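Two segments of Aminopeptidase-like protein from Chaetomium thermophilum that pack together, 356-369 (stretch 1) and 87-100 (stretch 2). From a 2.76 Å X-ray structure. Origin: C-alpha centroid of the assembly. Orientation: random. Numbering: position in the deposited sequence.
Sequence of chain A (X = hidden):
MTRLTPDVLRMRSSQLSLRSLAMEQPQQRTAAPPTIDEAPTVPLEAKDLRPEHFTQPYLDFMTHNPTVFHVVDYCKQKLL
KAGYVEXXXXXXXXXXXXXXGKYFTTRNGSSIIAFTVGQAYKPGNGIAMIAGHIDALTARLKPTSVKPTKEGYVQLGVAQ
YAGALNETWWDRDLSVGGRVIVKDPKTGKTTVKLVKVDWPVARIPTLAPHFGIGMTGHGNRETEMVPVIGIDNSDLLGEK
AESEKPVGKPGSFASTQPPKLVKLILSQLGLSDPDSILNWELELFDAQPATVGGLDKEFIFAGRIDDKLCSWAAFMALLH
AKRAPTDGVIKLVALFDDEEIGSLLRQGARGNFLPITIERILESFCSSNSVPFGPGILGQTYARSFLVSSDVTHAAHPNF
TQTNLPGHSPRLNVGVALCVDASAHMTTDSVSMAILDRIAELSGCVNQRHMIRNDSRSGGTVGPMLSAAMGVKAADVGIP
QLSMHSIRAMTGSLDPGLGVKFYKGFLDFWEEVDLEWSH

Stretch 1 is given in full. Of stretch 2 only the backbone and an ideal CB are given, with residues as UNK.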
# COMPACT_ATOMS: atom_id res chain seq x y z
N ILE A 356 -52.43 8.32 -20.64
CA ILE A 356 -53.77 7.74 -20.76
C ILE A 356 -54.84 8.76 -20.36
O ILE A 356 -55.93 8.78 -20.92
CB ILE A 356 -53.93 6.44 -19.93
CG1 ILE A 356 -55.22 5.72 -20.31
CG2 ILE A 356 -53.89 6.72 -18.43
CD1 ILE A 356 -55.29 4.29 -19.84
N THR A 357 -54.51 9.63 -19.41
CA THR A 357 -55.42 10.69 -18.99
C THR A 357 -55.66 11.67 -20.14
O THR A 357 -56.79 12.06 -20.40
CB THR A 357 -54.89 11.45 -17.77
OG1 THR A 357 -54.92 10.59 -16.63
CG2 THR A 357 -55.74 12.68 -17.49
N ILE A 358 -54.58 12.04 -20.82
CA ILE A 358 -54.68 12.96 -21.95
C ILE A 358 -55.51 12.34 -23.07
O ILE A 358 -56.38 13.00 -23.65
CB ILE A 358 -53.29 13.36 -22.47
CG1 ILE A 358 -52.59 14.22 -21.42
CG2 ILE A 358 -53.39 14.08 -23.81
CD1 ILE A 358 -51.60 15.21 -21.98
N GLU A 359 -55.27 11.06 -23.36
CA GLU A 359 -56.03 10.38 -24.40
C GLU A 359 -57.52 10.34 -24.06
O GLU A 359 -58.36 10.59 -24.92
CB GLU A 359 -55.50 8.96 -24.62
CG GLU A 359 -54.06 8.92 -25.12
CD GLU A 359 -53.57 7.52 -25.42
OE1 GLU A 359 -54.41 6.60 -25.53
OE2 GLU A 359 -52.34 7.33 -25.55
N ARG A 360 -57.82 10.06 -22.80
CA ARG A 360 -59.20 10.06 -22.33
C ARG A 360 -59.89 11.41 -22.53
O ARG A 360 -61.03 11.47 -22.98
CB ARG A 360 -59.27 9.69 -20.85
CG ARG A 360 -59.19 8.23 -20.54
CD ARG A 360 -60.24 7.97 -19.49
NE ARG A 360 -59.81 7.07 -18.43
CZ ARG A 360 -60.62 6.64 -17.47
NH1 ARG A 360 -61.89 7.02 -17.46
NH2 ARG A 360 -60.17 5.82 -16.53
N ILE A 361 -59.19 12.48 -22.17
CA ILE A 361 -59.73 13.82 -22.34
C ILE A 361 -60.03 14.09 -23.81
O ILE A 361 -61.12 14.54 -24.16
CB ILE A 361 -58.75 14.90 -21.83
CG1 ILE A 361 -58.43 14.69 -20.35
CG2 ILE A 361 -59.34 16.29 -22.04
CD1 ILE A 361 -57.25 15.49 -19.87
N LEU A 362 -59.06 13.79 -24.67
CA LEU A 362 -59.21 14.04 -26.09
C LEU A 362 -60.33 13.20 -26.70
O LEU A 362 -61.15 13.71 -27.46
CB LEU A 362 -57.89 13.77 -26.81
CG LEU A 362 -57.94 13.95 -28.33
CD1 LEU A 362 -58.44 15.33 -28.69
CD2 LEU A 362 -56.56 13.71 -28.91
N GLU A 363 -60.37 11.91 -26.36
CA GLU A 363 -61.44 11.04 -26.86
C GLU A 363 -62.80 11.52 -26.40
O GLU A 363 -63.80 11.38 -27.11
CB GLU A 363 -61.22 9.60 -26.42
CG GLU A 363 -62.34 8.67 -26.84
CD GLU A 363 -62.51 7.51 -25.89
OE1 GLU A 363 -62.47 7.75 -24.67
OE2 GLU A 363 -62.70 6.38 -26.37
N SER A 364 -62.85 12.09 -25.20
CA SER A 364 -64.09 12.65 -24.67
C SER A 364 -64.59 13.79 -25.56
O SER A 364 -65.74 13.80 -25.98
CB SER A 364 -63.90 13.14 -23.24
OG SER A 364 -65.11 13.67 -22.72
N PHE A 365 -63.71 14.74 -25.87
CA PHE A 365 -64.09 15.86 -26.72
C PHE A 365 -64.32 15.43 -28.16
O PHE A 365 -65.02 16.11 -28.91
CB PHE A 365 -63.03 16.97 -26.66
CG PHE A 365 -63.10 17.79 -25.41
CD1 PHE A 365 -63.97 18.87 -25.33
CD2 PHE A 365 -62.31 17.49 -24.32
CE1 PHE A 365 -64.04 19.62 -24.17
CE2 PHE A 365 -62.37 18.24 -23.17
CZ PHE A 365 -63.24 19.31 -23.10
N CYS A 366 -63.73 14.30 -28.55
CA CYS A 366 -63.98 13.74 -29.87
C CYS A 366 -65.41 13.22 -29.98
O CYS A 366 -66.03 13.33 -31.03
CB CYS A 366 -62.98 12.62 -30.19
SG CYS A 366 -61.31 13.19 -30.57
N SER A 367 -65.92 12.65 -28.90
CA SER A 367 -67.32 12.21 -28.88
C SER A 367 -68.27 13.38 -29.01
O SER A 367 -69.17 13.36 -29.85
CB SER A 367 -67.64 11.43 -27.59
OG SER A 367 -67.41 10.05 -27.76
N SER A 368 -68.05 14.40 -28.19
CA SER A 368 -68.92 15.57 -28.16
C SER A 368 -69.06 16.22 -29.54
O SER A 368 -70.14 16.68 -29.91
CB SER A 368 -68.38 16.60 -27.16
OG SER A 368 -68.18 16.01 -25.88
N ASN A 369 -67.96 16.25 -30.28
CA ASN A 369 -67.93 16.90 -31.58
C ASN A 369 -68.09 15.95 -32.77
O ASN A 369 -67.89 16.35 -33.91
CB ASN A 369 -66.66 17.73 -31.70
CG ASN A 369 -66.55 18.78 -30.60
OD1 ASN A 369 -67.07 19.89 -30.73
ND2 ASN A 369 -65.90 18.42 -29.50
N UNK A 87 -62.49 13.62 -11.78
CA UNK A 87 -62.83 12.57 -12.73
C UNK A 87 -62.30 11.22 -12.24
O UNK A 87 -61.11 10.93 -12.38
CB UNK A 87 -62.27 12.90 -14.11
N UNK A 88 -63.19 10.38 -11.69
CA UNK A 88 -62.79 9.07 -11.19
C UNK A 88 -62.43 8.13 -12.33
O UNK A 88 -63.17 8.06 -13.31
CB UNK A 88 -63.91 8.46 -10.34
N UNK A 89 -61.32 7.42 -12.20
CA UNK A 89 -60.82 6.59 -13.29
C UNK A 89 -61.83 5.52 -13.71
O UNK A 89 -61.96 5.21 -14.89
CB UNK A 89 -59.50 5.93 -12.88
N UNK A 90 -62.56 4.97 -12.75
CA UNK A 90 -63.46 3.86 -13.04
C UNK A 90 -64.72 4.29 -13.80
O UNK A 90 -65.38 3.46 -14.42
CB UNK A 90 -63.86 3.17 -11.73
N UNK A 91 -65.08 5.57 -13.71
CA UNK A 91 -66.21 6.10 -14.47
C UNK A 91 -65.84 6.49 -15.90
O UNK A 91 -64.68 6.77 -16.21
CB UNK A 91 -66.79 7.32 -13.75
N UNK A 92 -66.84 6.50 -16.78
CA UNK A 92 -66.66 6.98 -18.15
C UNK A 92 -66.72 8.51 -18.18
O UNK A 92 -67.63 9.11 -17.61
CB UNK A 92 -67.72 6.38 -19.08
N UNK A 93 -65.74 9.14 -18.83
CA UNK A 93 -65.75 10.59 -18.97
C UNK A 93 -66.28 11.07 -20.31
O UNK A 93 -66.46 12.28 -20.50
CB UNK A 93 -64.34 11.13 -18.76
N UNK A 94 -66.55 10.15 -21.23
CA UNK A 94 -66.72 10.53 -22.63
C UNK A 94 -67.90 11.47 -22.85
O UNK A 94 -68.01 12.10 -23.90
CB UNK A 94 -66.90 9.28 -23.49
N UNK A 95 -68.81 11.54 -21.88
CA UNK A 95 -69.82 12.59 -21.90
C UNK A 95 -69.37 13.96 -21.40
O UNK A 95 -69.49 14.95 -22.12
CB UNK A 95 -71.02 12.14 -21.06
N UNK A 96 -68.76 13.97 -20.21
CA UNK A 96 -68.71 15.15 -19.33
C UNK A 96 -67.93 16.40 -19.69
O UNK A 96 -68.16 17.45 -19.10
CB UNK A 96 -68.15 14.68 -17.98
N UNK A 97 -66.93 16.27 -20.54
CA UNK A 97 -65.95 17.34 -20.59
C UNK A 97 -66.38 18.43 -21.55
O UNK A 97 -66.86 18.17 -22.65
CB UNK A 97 -64.58 16.79 -20.99
N UNK A 98 -66.22 19.67 -21.09
CA UNK A 98 -66.82 20.82 -21.74
C UNK A 98 -65.80 21.95 -21.74
O UNK A 98 -64.99 22.06 -20.81
CB UNK A 98 -68.12 21.24 -21.04
N UNK A 99 -65.79 22.78 -22.80
CA UNK A 99 -64.89 23.94 -22.80
C UNK A 99 -65.14 24.84 -21.59
O UNK A 99 -66.28 25.01 -21.18
CB UNK A 99 -65.06 24.74 -24.09
N UNK A 100 -64.07 25.40 -21.03
CA UNK A 100 -64.19 26.22 -19.85
C UNK A 100 -64.25 25.41 -18.56
O UNK A 100 -64.27 25.98 -17.47
CB UNK A 100 -65.44 27.10 -19.97

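At 87 the ideal CB points toward the stretch 1 helix but finds nothing of it within 5.5 Å, so an apolar chain is one choice of several; it is Leu 87. At 88, phi/psi of -70/134 and a CB directed away allow many residues, and Pro 88 opens a type I turn running to 91.

Position 89 has its CB 3.7 Å from Arg 360 NH2, which favours something small. Ala 89 fits, and its carbonyl takes the main bond: Arg 360 NH2 to Ala 89 O is 2.5 Å at 166°. At 90 the CB points away, so a polar chain suits; Arg 90 bonds elsewhere in the structure. At 91 the sideways CB is unconstrained; the residue is Asp 91, and the backbone does the work, with Arg 360 NH1 donating to Asp 91 O at 3.1 Å. The CB at 92 points away, so a small polar chain is among many that suit; Ser 92 makes no contact with stretch 1.

Position 93 aims its CB toward the helix, 4.8 Å from Ser 364 OG and 5.0 Å from Arg 360 NH1. An acid could answer the charge, while an aromatic could cover the guanidinium. Trp 93 does the latter: the planes lie 24° apart, and Arg 360 CZ sits 4.2 Å from the centroid of the six-membered ring. Trp 93 NE1 turns to Pro 88 O (2.9 Å), tying the ring to the turn. Trp 93 O accepts from Ser 364 OG at 2.9 Å, and a water joins Trp 93 N to Arg 360 NH1.

At 94 the CB is sideways, 4.5 Å from Ser 364 CA, where the backbones run close. A small or beta-branched residue suits. Thr 94 brings CG2 to 3.3 Å from Glu 363 OE1 and donates from OG1 to Ser 92 OG.

At 95 a CB would have room, so Gly 95 is not forced by stretch 1. Position 96 points away, suiting a polar chain such as Lys 96.

At 97 the ideal CB faces the helix, a tight 3.4 Å from Phe 365 CE2; an apolar chain, aliphatic for instance, would suit. Leu 97 packs its CB against Phe 365 CE2 (3.5 Å) and its CD1 against Ile 361 CG2 (3.8 Å).

At 98 the CB points away, so many side chains would serve; the residue is Val 98. At 99, phi of -57° admits proline, and Pro 99 CD meets the edge of the Phe 365 ring, 3.9 Å from CE1. At 100, phi/psi of 82/-5 would jam a CB against the preceding carbonyl, calling for Gly 100.

Stretch 2 (87-100) LPARDSWTGKLVPG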
# COMPACT_ATOMS: atom_id res chain seq x y z
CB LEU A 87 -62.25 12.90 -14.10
CG LEU A 87 -62.76 14.21 -14.73
CD1 LEU A 87 -61.93 14.59 -15.94
CD2 LEU A 87 -64.22 14.07 -15.10
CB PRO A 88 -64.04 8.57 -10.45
CG PRO A 88 -64.87 9.80 -10.21
CD PRO A 88 -64.60 10.68 -11.39
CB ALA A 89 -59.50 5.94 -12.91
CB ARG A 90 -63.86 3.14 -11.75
CG ARG A 90 -62.73 2.35 -11.12
CD ARG A 90 -63.14 1.77 -9.78
NE ARG A 90 -62.11 0.91 -9.22
CZ ARG A 90 -62.32 -0.35 -8.83
NH1 ARG A 90 -63.52 -0.89 -8.94
NH2 ARG A 90 -61.32 -1.06 -8.32
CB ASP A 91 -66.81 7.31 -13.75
CG ASP A 91 -67.19 7.00 -12.32
OD1 ASP A 91 -67.40 7.96 -11.55
OD2 ASP A 91 -67.27 5.81 -11.97
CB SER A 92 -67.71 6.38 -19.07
OG SER A 92 -67.56 6.85 -20.40
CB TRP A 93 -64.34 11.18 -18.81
CG TRP A 93 -63.54 10.67 -17.66
CD1 TRP A 93 -64.00 9.98 -16.57
CD2 TRP A 93 -62.13 10.82 -17.48
NE1 TRP A 93 -62.95 9.69 -15.73
CE2 TRP A 93 -61.80 10.19 -16.26
CE3 TRP A 93 -61.11 11.42 -18.23
CZ2 TRP A 93 -60.49 10.15 -15.78
CZ3 TRP A 93 -59.82 11.37 -17.75
CH2 TRP A 93 -59.52 10.74 -16.54
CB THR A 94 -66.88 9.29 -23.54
OG1 THR A 94 -67.81 8.38 -22.96
CG2 THR A 94 -65.54 8.59 -23.72
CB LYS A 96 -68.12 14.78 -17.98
CG LYS A 96 -68.50 13.50 -17.33
CD LYS A 96 -68.11 13.73 -15.88
CE LYS A 96 -67.45 12.55 -15.25
NZ LYS A 96 -68.49 11.81 -14.52
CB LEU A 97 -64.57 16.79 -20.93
CG LEU A 97 -64.03 15.73 -19.97
CD1 LEU A 97 -62.59 15.41 -20.30
CD2 LEU A 97 -64.18 16.16 -18.51
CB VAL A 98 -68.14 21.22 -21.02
CG1 VAL A 98 -67.85 22.01 -19.74
CG2 VAL A 98 -69.07 21.99 -21.94
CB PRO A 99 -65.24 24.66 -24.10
CG PRO A 99 -65.77 23.59 -24.99
CD PRO A 99 -66.47 22.61 -24.09
O HOH W 1 -63.45 8.04 -20.10
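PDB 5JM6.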